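Local coordinates for glycosyl hydrolase family 61, 2 protein (Heterobasidion irregulare TC 32-1, PDB 5NNS) that oxidatively cleaves the beta-1,4-glucosidic bonds of crystalline and amorphous cellulose at C1, using a single active-site copper ion and O2 or H2O2 as cosubstrate, at residues Met89-Gly94 / Gly147-Arg152; Gly83-Tyr88 / His153-Ile158. All coordinates share one frame; numbering follows the deposited sequence.

Contact 1: Met89-Gly94 / Gly147-Arg152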
loop_
_atom_site.group_PDB
_atom_site.type_symbol
_atom_site.label_atom_id
_atom_site.label_comp_id
_atom_site.label_asym_id
_atom_site.label_seq_id
_atom_site.Cartn_x
_atom_site.Cartn_y
_atom_site.Cartn_z
ATOM N N MET A 89 -2.001 0.899 7.034
ATOM C CA MET A 89 -3.314 0.466 7.491
ATOM C C MET A 89 -4.147 1.659 7.955
ATOM O O MET A 89 -3.619 2.737 8.234
ATOM C CB MET A 89 -3.188 -0.534 8.632
ATOM C CG MET A 89 -2.543 -1.856 8.266
ATOM S SD MET A 89 -2.349 -2.824 9.773
ATOM C CE MET A 89 -4.022 -3.423 10.000
ATOM N N ALA A 90 -5.455 1.441 8.034
ATOM C CA ALA A 90 -6.394 2.442 8.522
ATOM C C ALA A 90 -7.583 1.758 9.158
ATOM O O ALA A 90 -8.124 0.819 8.587
ATOM C CB ALA A 90 -6.869 3.321 7.374
ATOM N N ASN A 91 -7.991 2.249 10.326
ATOM C CA ASN A 91 -9.229 1.816 10.972
ATOM C C ASN A 91 -10.403 2.323 10.138
ATOM O O ASN A 91 -10.448 3.494 9.780
ATOM C CB ASN A 91 -9.313 2.372 12.400
ATOM C CG ASN A 91 -10.280 1.599 13.282
ATOM O OD1 ASN A 91 -11.436 1.365 12.915
ATOM N ND2 ASN A 91 -9.808 1.203 14.461
ATOM N N CYS A 92 -11.339 1.432 9.823
ATOM C CA CYS A 92 -12.533 1.798 9.055
ATOM C C CYS A 92 -13.585 2.547 9.888
ATOM O O CYS A 92 -14.487 3.170 9.321
ATOM C CB CYS A 92 -13.154 0.550 8.415
ATOM S SG CYS A 92 -12.093 -0.229 7.175
ATOM N N GLY A 93 -13.483 2.477 11.216
ATOM C CA GLY A 93 -14.412 3.177 12.109
ATOM C C GLY A 93 -15.849 2.743 11.902
ATOM O O GLY A 93 -16.740 3.582 11.771
ATOM N N GLY A 94 -16.057 1.425 11.869
ATOM C CA GLY A 94 -17.332 0.816 11.492
ATOM C C GLY A 94 -17.101 -0.330 10.521
ATOM O O GLY A 94 -16.104 -1.046 10.629
ATOM N N GLY A 147 -10.246 -4.570 15.624
ATOM C CA GLY A 147 -11.181 -3.778 14.844
ATOM C C GLY A 147 -11.144 -4.078 13.366
ATOM O O GLY A 147 -10.458 -5.009 12.918
ATOM N N ASN A 148 -11.891 -3.270 12.623
ATOM C CA ASN A 148 -11.996 -3.376 11.178
ATOM C C ASN A 148 -11.013 -2.390 10.550
ATOM O O ASN A 148 -11.038 -1.193 10.875
ATOM C CB ASN A 148 -13.423 -3.065 10.740
ATOM C CG ASN A 148 -14.448 -3.932 11.448
ATOM O OD1 ASN A 148 -14.303 -5.155 11.514
ATOM N ND2 ASN A 148 -15.491 -3.302 11.986
ATOM N N TYR A 149 -10.149 -2.905 9.673
ATOM C CA TYR A 149 -9.064 -2.131 9.066
ATOM C C TYR A 149 -8.935 -2.391 7.571
ATOM O O TYR A 149 -9.172 -3.513 7.106
ATOM C CB TYR A 149 -7.720 -2.505 9.697
ATOM C CG TYR A 149 -7.543 -2.118 11.137
ATOM C CD1 TYR A 149 -8.017 -2.939 12.157
ATOM C CD2 TYR A 149 -6.868 -0.945 11.490
ATOM C CE1 TYR A 149 -7.842 -2.601 13.488
ATOM C CE2 TYR A 149 -6.689 -0.594 12.821
ATOM C CZ TYR A 149 -7.177 -1.427 13.818
ATOM O OH TYR A 149 -7.000 -1.089 15.138
ATOM N N ILE A 150 -8.536 -1.358 6.828
ATOM C CA ILE A 150 -7.992 -1.550 5.486
ATOM C C ILE A 150 -6.494 -1.839 5.616
ATOM O O ILE A 150 -5.823 -1.234 6.449
ATOM C CB ILE A 150 -8.166 -0.304 4.597
ATOM C CG1 ILE A 150 -9.646 0.073 4.449
ATOM C CG2 ILE A 150 -7.532 -0.530 3.226
ATOM C CD1 ILE A 150 -10.524 -0.994 3.818
ATOM N N LEU A 151 -5.994 -2.765 4.799
ATOM C CA LEU A 151 -4.564 -3.020 4.641
ATOM C C LEU A 151 -4.188 -2.572 3.239
ATOM O O LEU A 151 -4.725 -3.096 2.258
ATOM C CB LEU A 151 -4.253 -4.511 4.792
ATOM C CG LEU A 151 -2.803 -4.957 4.537
ATOM C CD1 LEU A 151 -1.890 -4.386 5.609
ATOM C CD2 LEU A 151 -2.697 -6.478 4.484
ATOM N N ARG A 152 -3.242 -1.638 3.155
ATOM C CA ARG A 152 -2.938 -0.924 1.924
ATOM C C ARG A 152 -1.478 -1.143 1.526
ATOM O O ARG A 152 -0.578 -0.842 2.315
ATOM C CB ARG A 152 -3.228 0.570 2.127
ATOM C CG ARG A 152 -2.635 1.502 1.074
ATOM C CD ARG A 152 -3.130 2.923 1.243
ATOM N NE ARG A 152 -2.945 3.710 0.025
ATOM C CZ ARG A 152 -1.841 4.383 -0.305
ATOM N NH1 ARG A 152 -0.769 4.389 0.483
ATOM N NH2 ARG A 152 -1.816 5.066 -1.445
HETATM O O HOH W 1 -6.954 1.794 15.618
HETATM O O HOH W 2 -13.328 -0.521 13.458
#
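M89, A90 and N91 run antiparallel to L151, I150 and Y149, as adjacent strands in one sheet of the immunoglobulin-like beta-sandwich of AA9 monooxygenases. A90 and I150 form the hydrogen-bonded pair: A90 N donates to I150 O at 3.1 Å, and I150 N returns a bond to A90 O. M89/L151 and N91/Y149 are the flanking non-hydrogen-bonded pairs. Beyond the strand end, C92 N reaches N148 O at 2.8 Å in a nearly straight bond.

On the face shared by M89, N91, Y149 and L151, the methionine chain bends at its last torsion (chi3 78°). M89 CE thereby lies 3.8 Å from Y149 CB, while CG rests against L151 CD1. N91 CG lies above one face of the Y149 ring, offset toward its rim, the amide turned 47° from the ring plane. A water accepts from N91 ND2 and donates to Y149 OH, which also bonds to A145 O. An alanine in place of Y149 would probably leave the methionine methyl and the N91 amide without their aromatic neighbour and the bridging water without its phenolic acceptor.

Beside I150, whose side chain lies on the other face with A90, C92 SG, in a disulfide with C96, packs 3.7 Å from I150 CG1. N91 OD1 accepts from G93 N, closing an Asx turn at the strand end, and takes a second bond from a water that also accepts from N148 N. Further along the chain, N148 ND2 donates to G94 O at 2.7 Å, approaching from above the carbonyl plane.

Contact 2: Gly83-Tyr88 / His153-Ile158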
loop_
_atom_site.group_PDB
_atom_site.type_symbol
_atom_site.label_atom_id
_atom_site.label_comp_id
_atom_site.label_asym_id
_atom_site.label_seq_id
_atom_site.Cartn_x
_atom_site.Cartn_y
_atom_site.Cartn_z
ATOM N N GLY A 83 12.315 2.596 -6.520
ATOM C CA GLY A 83 11.408 3.343 -5.651
ATOM C C GLY A 83 11.056 2.560 -4.391
ATOM O O GLY A 83 11.412 1.384 -4.275
ATOM N N PRO A 84 10.372 3.209 -3.430
ATOM C CA PRO A 84 10.048 2.541 -2.177
ATOM C C PRO A 84 8.822 1.642 -2.264
ATOM O O PRO A 84 7.997 1.803 -3.161
ATOM C CB PRO A 84 9.757 3.711 -1.230
ATOM C CG PRO A 84 9.211 4.767 -2.122
ATOM C CD PRO A 84 10.028 4.645 -3.376
ATOM N N VAL A 85 8.738 0.697 -1.324
ATOM C CA VAL A 85 7.516 -0.062 -1.038
ATOM C C VAL A 85 6.993 0.439 0.296
ATOM O O VAL A 85 7.779 0.640 1.217
ATOM C CB VAL A 85 7.790 -1.577 -0.899
ATOM C CG1 VAL A 85 6.500 -2.336 -0.594
ATOM C CG2 VAL A 85 8.481 -2.122 -2.150
ATOM N N MET A 86 5.679 0.629 0.402
ATOM C CA MET A 86 5.058 1.087 1.648
ATOM C C MET A 86 3.821 0.265 1.939
ATOM O O MET A 86 3.052 -0.056 1.025
ATOM C CB MET A 86 4.684 2.569 1.550
ATOM C CG MET A 86 5.887 3.493 1.450
ATOM S SD MET A 86 5.404 5.164 0.995
ATOM C CE MET A 86 5.119 4.949 -0.766
ATOM N N VAL A 87 3.639 -0.075 3.211
ATOM C CA VAL A 87 2.447 -0.775 3.673
ATOM C C VAL A 87 1.770 0.093 4.731
ATOM O O VAL A 87 2.386 0.470 5.724
ATOM C CB VAL A 87 2.781 -2.179 4.207
ATOM C CG1 VAL A 87 1.507 -2.972 4.478
ATOM C CG2 VAL A 87 3.665 -2.918 3.204
ATOM N N TYR A 88 0.512 0.443 4.473
ATOM C CA TYR A 88 -0.296 1.265 5.367
ATOM C C TYR A 88 -1.458 0.443 5.910
ATOM O O TYR A 88 -1.867 -0.565 5.311
ATOM C CB TYR A 88 -0.896 2.463 4.617
ATOM C CG TYR A 88 0.034 3.610 4.281
ATOM C CD1 TYR A 88 0.896 3.543 3.184
ATOM C CD2 TYR A 88 0.016 4.796 5.026
ATOM C CE1 TYR A 88 1.727 4.605 2.855
ATOM C CE2 TYR A 88 0.846 5.866 4.701
ATOM C CZ TYR A 88 1.697 5.765 3.616
ATOM O OH TYR A 88 2.522 6.819 3.290
ATOM N N HIS A 153 -1.251 -1.652 0.310
ATOM C CA HIS A 153 0.105 -1.785 -0.251
ATOM C C HIS A 153 0.304 -0.751 -1.342
ATOM O O HIS A 153 -0.598 -0.525 -2.148
ATOM C CB HIS A 153 0.341 -3.184 -0.817
ATOM C CG HIS A 153 0.391 -4.249 0.229
ATOM N ND1 HIS A 153 -0.743 -4.785 0.794
ATOM C CD2 HIS A 153 1.438 -4.860 0.832
ATOM C CE1 HIS A 153 -0.398 -5.686 1.698
ATOM N NE2 HIS A 153 0.920 -5.757 1.737
ATOM N N GLU A 154 1.491 -0.144 -1.367
ATOM C CA GLU A 154 1.799 0.916 -2.306
ATOM C C GLU A 154 3.221 0.809 -2.836
ATOM O O GLU A 154 4.178 0.627 -2.068
ATOM C CB GLU A 154 1.601 2.280 -1.656
ATOM C CG GLU A 154 1.723 3.441 -2.630
ATOM C CD GLU A 154 1.347 4.771 -2.015
ATOM O OE1 GLU A 154 1.659 5.005 -0.824
ATOM O OE2 GLU A 154 0.715 5.586 -2.721
ATOM N N LEU A 155 3.335 0.931 -4.156
ATOM C CA LEU A 155 4.616 1.024 -4.832
ATOM C C LEU A 155 4.703 2.402 -5.435
ATOM O O LEU A 155 3.758 2.861 -6.080
ATOM C CB LEU A 155 4.722 -0.031 -5.928
ATOM C CG LEU A 155 4.540 -1.487 -5.493
ATOM C CD1 LEU A 155 4.812 -2.422 -6.663
ATOM C CD2 LEU A 155 5.429 -1.856 -4.316
ATOM N N LEU A 156 5.825 3.071 -5.200
ATOM C CA LEU A 156 6.088 4.379 -5.777
ATOM C C LEU A 156 7.271 4.202 -6.713
ATOM O O LEU A 156 8.413 4.205 -6.274
ATOM C CB LEU A 156 6.376 5.410 -4.679
ATOM C CG LEU A 156 6.934 6.777 -5.100
ATOM C CD1 LEU A 156 6.115 7.402 -6.218
ATOM C CD2 LEU A 156 7.041 7.716 -3.904
ATOM N N ALA A 157 6.975 4.014 -7.997
ATOM C CA ALA A 157 7.993 3.902 -9.032
ATOM C C ALA A 157 8.419 5.299 -9.470
ATOM O O ALA A 157 7.579 6.092 -9.888
ATOM C CB ALA A 157 7.464 3.106 -10.218
ATOM N N ILE A 158 9.720 5.582 -9.379
ATOM C CA ILE A 158 10.277 6.920 -9.652
ATOM C C ILE A 158 11.363 6.896 -10.742
ATOM O O ILE A 158 12.294 7.709 -10.743
ATOM C CB ILE A 158 10.797 7.584 -8.350
ATOM C CG1 ILE A 158 11.922 6.767 -7.693
ATOM C CG2 ILE A 158 9.644 7.769 -7.378
ATOM C CD1 ILE A 158 12.538 7.448 -6.486
#
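M86 and E154 face each other as a hydrogen-bonded pair in the two central, antiparallel strands of the mixed sheet of the beta-sandwich, their side chains running alongside. M86 N donates to E154 O at 2.9 Å, and E154 N donates to M86 O. A third bond, from L156 N to P84 O, is longer at 3.2 Å but almost straight. M86 folds at its thioether (chi3 -77°), which sets its CE 3.5 Å from E154 OE1. Next to it, P84 CG touches L156 CB at 3.9 Å.

V85/L155 and V87/H153 occupy the other face. L155 CD2 sits against both methyls of V85. V87 CG1 stands over one face of the H153 imidazole, a CH-pi contact 4.2 Å from the ring centroid, while CG2 meets H153 CD2 alongside. At the outer end, G83 CA passes 3.2 Å from L156 O; a CB on G83 would clash with that oxygen.

The carboxylate of E154 is positioned from outside: OE1 forms a salt bridge with R152 NH1 and a hydrogen bond with Y195 OH. These partners would help to offset the charge of the buried carboxylate and probably favour its ionised form. Strands 106-116 and 165-176 flank the pair within the sheet, F166 of the latter touching E154 and L156, while helix 125-131 covers the face of V85 and L155, L129 packing on both and M126 on L155.

In the fold
Contacts 1 and 2 are successive lengths of one strand pairing, 85-91 against 147-157, with centres about 19 Å apart; in sequence, both segments of contact 1 fall between those of contact 2. They join where R152 O lies 2.7 Å from Y88 N, a probable hydrogen bond, and where L151 CD1 packs 3.8 Å from V87 CG1. Contact 1 lies away from the copper and substrate-binding sites, although the N148 side chain is about 6 Å from a bound sodium ion. In contact 2, the L155 side chain comes within about 4 Å of that of Y167, a residue of the copper site, and the L156 side chain is about 6 Å from that of Q165, which probably binds O2.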